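Local coordinates for quinonprotein alcohol dehydrogenase-like protein (Bacteroides thetaiotaomicron VPI-5482, PDB 4R5O) that is of unknown function but binds calcium ions and joins an immunoglobulin-like domain to a seven-bladed beta-propeller, at residues A[207-218]-A[256-265]; A[221-229]-A[236-244]. One frame throughout, in Å; residues are numbered along the deposited sequence.

Contact 1 of 2, residues A[207-218]-A[256-265]; sequences RIDLKSLNNVRI and LIAAKEGEAP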
loop_
_atom_site.group_PDB
_atom_site.type_symbol
_atom_site.label_atom_id
_atom_site.label_comp_id
_atom_site.label_asym_id
_atom_site.label_seq_id
_atom_site.Cartn_x
_atom_site.Cartn_y
_atom_site.Cartn_z
ATOM N N ARG A 207 -0.190 -12.381 -17.978
ATOM C CA ARG A 207 -1.534 -12.328 -17.409
ATOM C C ARG A 207 -1.504 -13.078 -16.129
ATOM O O ARG A 207 -0.995 -14.190 -16.111
ATOM C CB ARG A 207 -2.602 -12.891 -18.370
ATOM C CG ARG A 207 -4.031 -12.818 -17.794
ATOM C CD ARG A 207 -5.078 -13.420 -18.703
ATOM N NE ARG A 207 -4.844 -14.838 -18.976
ATOM C CZ ARG A 207 -4.358 -15.321 -20.120
ATOM N NH1 ARG A 207 -4.103 -14.507 -21.142
ATOM N NH2 ARG A 207 -4.162 -16.622 -20.265
ATOM N N ILE A 208 -2.020 -12.504 -15.064
ATOM C CA ILE A 208 -2.077 -13.196 -13.774
ATOM C C ILE A 208 -3.572 -13.379 -13.383
ATOM O O ILE A 208 -4.386 -12.469 -13.569
ATOM C CB ILE A 208 -1.237 -12.465 -12.655
ATOM C CG1 ILE A 208 -1.209 -13.297 -11.325
ATOM C CG2 ILE A 208 -1.650 -10.983 -12.434
ATOM C CD1 ILE A 208 -0.055 -13.034 -10.406
ATOM N N ASP A 209 -3.926 -14.591 -12.915
ATOM C CA ASP A 209 -5.269 -14.903 -12.403
ATOM C C ASP A 209 -5.308 -14.420 -10.969
ATOM O O ASP A 209 -4.484 -14.855 -10.171
ATOM C CB ASP A 209 -5.566 -16.412 -12.548
ATOM C CG ASP A 209 -6.965 -16.850 -12.145
ATOM O OD1 ASP A 209 -7.359 -16.605 -10.980
ATOM O OD2 ASP A 209 -7.619 -17.533 -12.949
ATOM N N LEU A 210 -6.201 -13.495 -10.633
ATOM C CA LEU A 210 -6.228 -12.882 -9.292
ATOM C C LEU A 210 -6.805 -13.839 -8.195
ATOM O O LEU A 210 -6.794 -13.467 -7.019
ATOM C CB LEU A 210 -7.033 -11.569 -9.313
ATOM C CG LEU A 210 -6.449 -10.467 -10.221
ATOM C CD1 LEU A 210 -7.298 -9.235 -10.216
ATOM C CD2 LEU A 210 -5.029 -10.108 -9.838
ATOM N N LYS A 211 -7.183 -15.087 -8.550
ATOM C CA LYS A 211 -7.671 -16.066 -7.575
ATOM C C LYS A 211 -6.613 -17.157 -7.362
ATOM O O LYS A 211 -6.124 -17.317 -6.227
ATOM C CB LYS A 211 -9.021 -16.680 -8.000
ATOM C CG LYS A 211 -10.102 -15.657 -8.466
ATOM C CD LYS A 211 -10.484 -14.560 -7.430
ATOM C CE LYS A 211 -11.510 -13.589 -7.986
ATOM N NZ LYS A 211 -11.804 -12.482 -7.036
ATOM N N SER A 212 -6.202 -17.852 -8.451
ATOM C CA SER A 212 -5.198 -18.935 -8.369
ATOM C C SER A 212 -3.765 -18.404 -8.292
ATOM O O SER A 212 -2.901 -19.096 -7.767
ATOM C CB SER A 212 -5.309 -19.864 -9.572
ATOM O OG SER A 212 -5.063 -19.175 -10.783
ATOM N N LEU A 213 -3.516 -17.218 -8.870
ATOM C CA LEU A 213 -2.258 -16.479 -8.950
ATOM C C LEU A 213 -1.290 -17.170 -9.952
ATOM O O LEU A 213 -0.086 -16.890 -9.944
ATOM C CB LEU A 213 -1.582 -16.257 -7.577
ATOM C CG LEU A 213 -2.377 -15.407 -6.570
ATOM C CD1 LEU A 213 -1.534 -15.063 -5.378
ATOM C CD2 LEU A 213 -2.831 -14.090 -7.194
ATOM N N ASN A 214 -1.839 -17.977 -10.889
ATOM C CA ASN A 214 -1.052 -18.513 -11.990
ATOM C C ASN A 214 -0.868 -17.410 -13.002
ATOM O O ASN A 214 -1.761 -16.572 -13.130
ATOM C CB ASN A 214 -1.692 -19.766 -12.613
ATOM C CG ASN A 214 -1.554 -21.029 -11.768
ATOM O OD1 ASN A 214 -0.503 -21.324 -11.153
ATOM N ND2 ASN A 214 -2.585 -21.861 -11.798
ATOM N N ASN A 215 0.296 -17.358 -13.667
ATOM C CA ASN A 215 0.558 -16.334 -14.674
ATOM C C ASN A 215 0.956 -16.998 -15.980
ATOM O O ASN A 215 1.481 -18.107 -15.986
ATOM C CB ASN A 215 1.617 -15.298 -14.235
ATOM C CG ASN A 215 3.031 -15.777 -14.232
ATOM O OD1 ASN A 215 3.780 -15.613 -15.218
ATOM N ND2 ASN A 215 3.432 -16.344 -13.118
ATOM N N VAL A 216 0.627 -16.336 -17.091
ATOM C CA VAL A 216 0.908 -16.787 -18.461
ATOM C C VAL A 216 1.709 -15.691 -19.096
ATOM O O VAL A 216 1.290 -14.536 -19.058
ATOM C CB VAL A 216 -0.375 -17.149 -19.276
ATOM C CG1 VAL A 216 -0.039 -17.528 -20.712
ATOM C CG2 VAL A 216 -1.187 -18.258 -18.603
ATOM N N ARG A 217 2.866 -16.038 -19.650
ATOM C CA ARG A 217 3.729 -15.089 -20.334
ATOM C C ARG A 217 3.249 -14.990 -21.792
ATOM O O ARG A 217 3.532 -15.864 -22.603
ATOM C CB ARG A 217 5.192 -15.540 -20.191
ATOM C CG ARG A 217 6.196 -14.490 -20.536
ATOM C CD ARG A 217 7.596 -14.897 -20.147
ATOM N NE ARG A 217 8.528 -13.824 -20.495
ATOM C CZ ARG A 217 9.838 -13.890 -20.331
ATOM N NH1 ARG A 217 10.398 -14.990 -19.842
ATOM N NH2 ARG A 217 10.607 -12.867 -20.674
ATOM N N ILE A 218 2.462 -13.945 -22.086
ATOM C CA ILE A 218 1.833 -13.712 -23.392
ATOM C C ILE A 218 2.832 -13.108 -24.374
ATOM O O ILE A 218 3.028 -13.624 -25.461
ATOM C CB ILE A 218 0.619 -12.785 -23.211
ATOM C CG1 ILE A 218 -0.449 -13.423 -22.332
ATOM C CG2 ILE A 218 0.050 -12.396 -24.564
ATOM C CD1 ILE A 218 -1.396 -12.313 -21.805
ATOM N N LEU A 256 -6.104 -9.669 -24.343
ATOM C CA LEU A 256 -5.167 -9.947 -23.244
ATOM C C LEU A 256 -5.663 -11.067 -22.350
ATOM O O LEU A 256 -4.850 -11.865 -21.898
ATOM C CB LEU A 256 -4.930 -8.685 -22.384
ATOM C CG LEU A 256 -4.164 -7.556 -23.058
ATOM C CD1 LEU A 256 -4.286 -6.301 -22.276
ATOM C CD2 LEU A 256 -2.728 -7.913 -23.238
ATOM N N ILE A 257 -6.984 -11.140 -22.106
ATOM C CA ILE A 257 -7.603 -12.171 -21.257
ATOM C C ILE A 257 -7.561 -13.547 -21.966
ATOM O O ILE A 257 -7.280 -14.554 -21.300
ATOM C CB ILE A 257 -9.048 -11.766 -20.884
ATOM C CG1 ILE A 257 -9.017 -10.594 -19.864
ATOM C CG2 ILE A 257 -9.839 -12.955 -20.318
ATOM C CD1 ILE A 257 -10.330 -9.952 -19.522
ATOM N N ALA A 258 -7.796 -13.577 -23.293
ATOM C CA ALA A 258 -7.890 -14.794 -24.116
ATOM C C ALA A 258 -6.533 -15.329 -24.622
ATOM O O ALA A 258 -6.441 -16.506 -24.976
ATOM C CB ALA A 258 -8.756 -14.499 -25.329
ATOM N N ALA A 259 -5.521 -14.461 -24.731
ATOM C CA ALA A 259 -4.201 -14.800 -25.254
ATOM C C ALA A 259 -3.549 -15.990 -24.512
ATOM O O ALA A 259 -3.506 -16.021 -23.276
ATOM C CB ALA A 259 -3.286 -13.588 -25.160
ATOM N N LYS A 260 -3.051 -16.959 -25.288
ATOM C CA LYS A 260 -2.331 -18.134 -24.780
ATOM C C LYS A 260 -0.840 -17.792 -24.679
ATOM O O LYS A 260 -0.422 -16.769 -25.224
ATOM C CB LYS A 260 -2.571 -19.371 -25.691
ATOM C CG LYS A 260 -4.014 -19.880 -25.770
ATOM C CD LYS A 260 -4.179 -20.852 -26.929
ATOM C CE LYS A 260 -5.615 -21.251 -27.198
ATOM N NZ LYS A 260 -5.778 -22.042 -28.461
ATOM N N GLU A 261 -0.038 -18.648 -24.019
ATOM C CA GLU A 261 1.409 -18.459 -23.864
ATOM C C GLU A 261 2.055 -18.192 -25.240
ATOM O O GLU A 261 1.881 -18.990 -26.173
ATOM C CB GLU A 261 2.038 -19.691 -23.182
ATOM C CG GLU A 261 3.543 -19.593 -22.944
ATOM C CD GLU A 261 4.228 -20.794 -22.309
ATOM O OE1 GLU A 261 3.549 -21.606 -21.637
ATOM O OE2 GLU A 261 5.470 -20.885 -22.437
ATOM N N GLY A 262 2.705 -17.031 -25.354
ATOM C CA GLY A 262 3.384 -16.605 -26.567
ATOM C C GLY A 262 2.557 -15.836 -27.581
ATOM O O GLY A 262 3.144 -15.176 -28.448
ATOM N N GLU A 263 1.200 -15.896 -27.493
ATOM C CA GLU A 263 0.313 -15.212 -28.449
ATOM C C GLU A 263 0.296 -13.698 -28.207
ATOM O O GLU A 263 -0.731 -13.171 -27.768
ATOM C CB GLU A 263 -1.128 -15.748 -28.381
ATOM C CG GLU A 263 -1.374 -17.180 -28.827
ATOM C CD GLU A 263 -2.834 -17.618 -28.772
ATOM O OE1 GLU A 263 -3.676 -16.873 -28.208
ATOM O OE2 GLU A 263 -3.129 -18.727 -29.280
ATOM N N ALA A 264 1.405 -12.990 -28.522
ATOM C CA ALA A 264 1.537 -11.536 -28.331
ATOM C C ALA A 264 0.325 -10.796 -28.903
ATOM O O ALA A 264 -0.083 -11.052 -30.041
ATOM C CB ALA A 264 2.824 -11.011 -28.969
ATOM N N PRO A 265 -0.317 -9.935 -28.093
ATOM C CA PRO A 265 -1.508 -9.229 -28.583
ATOM C C PRO A 265 -1.153 -7.992 -29.421
ATOM O O PRO A 265 -0.023 -7.511 -29.387
ATOM C CB PRO A 265 -2.219 -8.838 -27.288
ATOM C CG PRO A 265 -1.105 -8.614 -26.306
ATOM C CD PRO A 265 0.023 -9.529 -26.705
#
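The guanidinium of R207, at the end of a side chain from strand 204-209, meets three backbone carbonyls at the C-terminal end of the short helix 253-258. NH1 gives one hydrogen bond to A259 O, at 2.7 Å and on a lone pair in the carbonyl plane, and a second to L256 O at 2.8 Å; both oxygens lie near the plane of the guanidinium. NH2 adds a weak bond to A259 O, while I257 O sits over one face of the group, 3.2 Å from NH1 and at an angle too poor for bonding. The chain reaches this spot by running CG anti to the backbone N (chi1 -179°) and then bending at chi3 (60°). A259 is the first residue to leave helical geometry, and the positive charge of R207 probably interacts favourably with the outward-facing carbonyls of this helix end. Replacing R207 by a leucine would probably leave the carbonyls of L256 and A259 without these donors and the helix end without its neighbouring charge. In propeller terms, 204-209 and 215-220 are the last two strands of one four-stranded antiparallel blade, and the helix belongs to the following blade. Y197, on the strand next to 204-209, packs against both R207 and I257. Where the chain turns after the helix, I218 packs against it: its CG2 branch touches A259 CB and P265 CD, each at 3.6 Å, the isoleucine and proline side chains crossing at about a right angle, while CD1 lies near L256 O. Residues K260 to E263 form a type II turn with G262 at its positive-phi position, and G262 N donates to R217 O at 3.1 Å, on a lone pair. Alongside, V216 CG1 rests on the backbone N of E261, 3.5 Å away.

Contact 2 of 2, residues A[221-229]-A[236-244]; sequences ERLLCFYNS and VLSNDTYKD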
loop_
_atom_site.group_PDB
_atom_site.type_symbol
_atom_site.label_atom_id
_atom_site.label_comp_id
_atom_site.label_asym_id
_atom_site.label_seq_id
_atom_site.Cartn_x
_atom_site.Cartn_y
_atom_site.Cartn_z
ATOM N N GLU A 221 9.226 -9.619 -24.331
ATOM C CA GLU A 221 9.992 -8.498 -24.865
ATOM C C GLU A 221 10.814 -7.916 -23.750
ATOM O O GLU A 221 10.260 -7.390 -22.798
ATOM C CB GLU A 221 9.071 -7.444 -25.510
ATOM C CG GLU A 221 9.801 -6.287 -26.177
ATOM C CD GLU A 221 8.919 -5.280 -26.892
ATOM O OE1 GLU A 221 7.969 -5.697 -27.592
ATOM O OE2 GLU A 221 9.238 -4.072 -26.829
ATOM N N ARG A 222 12.144 -8.043 -23.856
ATOM C CA ARG A 222 13.122 -7.580 -22.879
ATOM C C ARG A 222 12.885 -6.112 -22.537
ATOM O O ARG A 222 12.752 -5.276 -23.439
ATOM C CB ARG A 222 14.556 -7.778 -23.428
ATOM C CG ARG A 222 15.645 -7.651 -22.359
ATOM C CD ARG A 222 17.052 -7.878 -22.887
ATOM N NE ARG A 222 17.504 -6.797 -23.766
ATOM C CZ ARG A 222 18.227 -5.751 -23.365
ATOM N NH1 ARG A 222 18.608 -5.642 -22.096
ATOM N NH2 ARG A 222 18.583 -4.813 -24.234
ATOM N N LEU A 223 12.769 -5.826 -21.227
ATOM C CA LEU A 223 12.585 -4.491 -20.650
ATOM C C LEU A 223 11.196 -3.866 -20.990
ATOM O O LEU A 223 10.987 -2.685 -20.677
ATOM C CB LEU A 223 13.707 -3.515 -21.123
ATOM C CG LEU A 223 15.155 -3.912 -20.806
ATOM C CD1 LEU A 223 16.119 -2.959 -21.443
ATOM C CD2 LEU A 223 15.407 -4.018 -19.293
ATOM N N LEU A 224 10.249 -4.626 -21.594
ATOM C CA LEU A 224 8.914 -4.050 -21.853
ATOM C C LEU A 224 8.155 -4.021 -20.528
ATOM O O LEU A 224 7.868 -5.065 -19.953
ATOM C CB LEU A 224 8.113 -4.783 -22.959
ATOM C CG LEU A 224 6.615 -4.388 -23.131
ATOM C CD1 LEU A 224 6.459 -2.940 -23.487
ATOM C CD2 LEU A 224 5.936 -5.245 -24.158
ATOM N N CYS A 225 7.844 -2.823 -20.062
ATOM C CA CYS A 225 7.211 -2.580 -18.792
ATOM C C CYS A 225 6.132 -1.503 -18.911
ATOM O O CYS A 225 6.377 -0.452 -19.503
ATOM C CB CYS A 225 8.272 -2.172 -17.765
ATOM S SG CYS A 225 7.634 -2.010 -16.080
ATOM N N PHE A 226 4.958 -1.733 -18.287
ATOM C CA PHE A 226 3.956 -0.675 -18.215
ATOM C C PHE A 226 4.207 0.029 -16.899
ATOM O O PHE A 226 3.703 -0.417 -15.863
ATOM C CB PHE A 226 2.483 -1.155 -18.368
ATOM C CG PHE A 226 2.033 -2.026 -19.521
ATOM C CD1 PHE A 226 2.854 -2.232 -20.630
ATOM C CD2 PHE A 226 0.767 -2.613 -19.516
ATOM C CE1 PHE A 226 2.448 -3.067 -21.682
ATOM C CE2 PHE A 226 0.336 -3.401 -20.597
ATOM C CZ PHE A 226 1.193 -3.650 -21.656
ATOM N N TYR A 227 5.035 1.086 -16.907
ATOM C CA TYR A 227 5.362 1.849 -15.686
ATOM C C TYR A 227 4.094 2.405 -15.117
ATOM O O TYR A 227 3.941 2.435 -13.909
ATOM C CB TYR A 227 6.395 2.955 -15.962
ATOM C CG TYR A 227 7.713 2.377 -16.434
ATOM C CD1 TYR A 227 8.542 1.677 -15.560
ATOM C CD2 TYR A 227 8.101 2.473 -17.767
ATOM C CE1 TYR A 227 9.734 1.104 -15.997
ATOM C CE2 TYR A 227 9.295 1.911 -18.210
ATOM C CZ TYR A 227 10.113 1.238 -17.317
ATOM O OH TYR A 227 11.283 0.667 -17.735
ATOM N N ASN A 228 3.144 2.751 -16.000
ATOM C CA ASN A 228 1.802 3.230 -15.689
ATOM C C ASN A 228 0.862 2.744 -16.729
ATOM O O ASN A 228 1.237 2.660 -17.900
ATOM C CB ASN A 228 1.741 4.758 -15.586
ATOM C CG ASN A 228 2.658 5.329 -14.565
ATOM O OD1 ASN A 228 2.371 5.330 -13.370
ATOM N ND2 ASN A 228 3.831 5.704 -15.021
ATOM N N SER A 229 -0.352 2.413 -16.311
ATOM C CA SER A 229 -1.414 1.905 -17.179
ATOM C C SER A 229 -2.780 2.233 -16.577
ATOM O O SER A 229 -2.851 2.717 -15.444
ATOM C CB SER A 229 -1.260 0.403 -17.410
ATOM O OG SER A 229 -1.211 -0.316 -16.191
ATOM N N VAL A 236 -6.303 -1.299 -22.543
ATOM C CA VAL A 236 -5.251 -1.025 -21.573
ATOM C C VAL A 236 -4.336 0.045 -22.163
ATOM O O VAL A 236 -3.632 -0.232 -23.132
ATOM C CB VAL A 236 -4.447 -2.282 -21.153
ATOM C CG1 VAL A 236 -3.353 -1.917 -20.144
ATOM C CG2 VAL A 236 -5.358 -3.374 -20.604
ATOM N N LEU A 237 -4.357 1.260 -21.611
ATOM C CA LEU A 237 -3.449 2.342 -22.033
ATOM C C LEU A 237 -2.152 2.192 -21.286
ATOM O O LEU A 237 -2.210 1.968 -20.089
ATOM C CB LEU A 237 -4.084 3.718 -21.777
ATOM C CG LEU A 237 -5.298 4.028 -22.619
ATOM C CD1 LEU A 237 -6.100 5.182 -22.044
ATOM C CD2 LEU A 237 -4.884 4.323 -24.041
ATOM N N SER A 238 -0.988 2.257 -21.953
ATOM C CA SER A 238 0.267 2.090 -21.222
ATOM C C SER A 238 1.312 3.207 -21.514
ATOM O O SER A 238 1.387 3.767 -22.613
ATOM C CB SER A 238 0.900 0.742 -21.542
ATOM O OG SER A 238 1.353 0.690 -22.883
ATOM N N ASN A 239 2.090 3.510 -20.463
ATOM C CA ASN A 239 3.293 4.322 -20.400
ATOM C C ASN A 239 4.433 3.357 -20.191
ATOM O O ASN A 239 4.490 2.734 -19.129
ATOM C CB ASN A 239 3.193 5.386 -19.304
ATOM C CG ASN A 239 4.512 6.006 -18.922
ATOM O OD1 ASN A 239 4.869 6.019 -17.757
ATOM N ND2 ASN A 239 5.322 6.412 -19.892
ATOM N N ASP A 240 5.276 3.149 -21.218
ATOM C CA ASP A 240 6.326 2.150 -21.180
ATOM C C ASP A 240 7.716 2.777 -21.279
ATOM O O ASP A 240 8.664 2.080 -21.638
ATOM C CB ASP A 240 6.117 1.141 -22.331
ATOM C CG ASP A 240 5.970 1.699 -23.747
ATOM O OD1 ASP A 240 6.512 2.791 -24.022
ATOM O OD2 ASP A 240 5.371 1.005 -24.597
ATOM N N THR A 241 7.852 4.060 -20.903
ATOM C CA THR A 241 9.136 4.733 -20.988
ATOM C C THR A 241 9.435 5.566 -19.725
ATOM O O THR A 241 8.515 6.093 -19.097
ATOM C CB THR A 241 9.159 5.615 -22.219
ATOM O OG1 THR A 241 10.476 6.095 -22.386
ATOM C CG2 THR A 241 8.159 6.769 -22.159
ATOM N N TYR A 242 10.729 5.679 -19.376
ATOM C CA TYR A 242 11.186 6.483 -18.245
ATOM C C TYR A 242 12.245 7.492 -18.698
ATOM O O TYR A 242 12.752 8.244 -17.861
ATOM C CB TYR A 242 11.753 5.597 -17.105
ATOM C CG TYR A 242 12.995 4.808 -17.464
ATOM C CD1 TYR A 242 14.268 5.356 -17.308
ATOM C CD2 TYR A 242 12.903 3.506 -17.944
ATOM C CE1 TYR A 242 15.414 4.646 -17.669
ATOM C CE2 TYR A 242 14.042 2.778 -18.287
ATOM C CZ TYR A 242 15.295 3.351 -18.149
ATOM O OH TYR A 242 16.402 2.613 -18.494
ATOM N N LYS A 243 12.608 7.472 -20.007
ATOM C CA LYS A 243 13.718 8.220 -20.597
ATOM C C LYS A 243 13.581 8.352 -22.131
ATOM O O LYS A 243 13.522 9.463 -22.644
ATOM C CB LYS A 243 15.011 7.445 -20.245
ATOM C CG LYS A 243 16.331 7.933 -20.839
ATOM C CD LYS A 243 17.472 6.912 -20.570
ATOM C CE LYS A 243 17.301 5.578 -21.274
ATOM N NZ LYS A 243 18.334 4.595 -20.860
ATOM N N ASP A 244 13.547 7.218 -22.853
ATOM C CA ASP A 244 13.500 7.156 -24.315
ATOM C C ASP A 244 12.171 7.634 -24.869
ATOM O O ASP A 244 11.132 7.460 -24.246
ATOM C CB ASP A 244 13.760 5.716 -24.810
ATOM C CG ASP A 244 15.127 5.145 -24.429
ATOM O OD1 ASP A 244 16.122 5.923 -24.406
ATOM O OD2 ASP A 244 15.217 3.909 -24.217
#
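N228 and N239 form a hydrogen-bonded pair of the antiparallel hairpin 228-232/235-239, with a classic beta bulge at its open end. N239 N donates to N228 O at 2.8 Å, whereas N239 O faces both Y227 N and N228 N and receives only a weak bond from each. The two asparagine side chains lie side by side, amide planes 12° apart, and N228 ND2 reaches a lone pair of N239 OD1 at 2.9 Å. N239 carries CG anti to its backbone N (chi1 164°), which sets its amide alongside that of N228. On the opposite face of the sheet, S238 CB sits over the F226 ring, 3.8 Å from its centroid, in a CH-pi contact, and V236 CG1 approaches F226 CE2. The edge of the Y227 ring runs along the backbone of D240 and T241. Further out, T328 is hydrogen-bonded to N228 ND2, while I278 N and Q274 fix the N239 amide. K249 accepts from S238 OG through its backbone carbonyl and makes a salt bridge to D240, whose other carboxylate oxygen bonds S246; Y251 meets the F226 ring. Y227 OH is hydrogen-bonded to H324 ND1 and also lies at the edge of the Y242 ring, 3.3 Å from its CD2.

In the fold
After the N-terminal immunoglobulin-like domain the chain enters the propeller, and strands 204-209 and 215-220, which carry the first half of contact 1, complete one blade. Residues 221-229 then lead into the next blade, where 228-232 and 235-239 pair and contact 2 closes a loop of only six residues. Strand 246-252 follows, ending at D252, a calcium ligand whose ion is not bound to this chain here. Helix 253-258 and the chain beyond it return to the earlier blade, closing contact 1 around the whole of contact 2. Contact 2 thus works within a blade and contact 1 between neighbouring blades; they meet where L256 CD1 packs on V236 CG2, 3.5 Å apart.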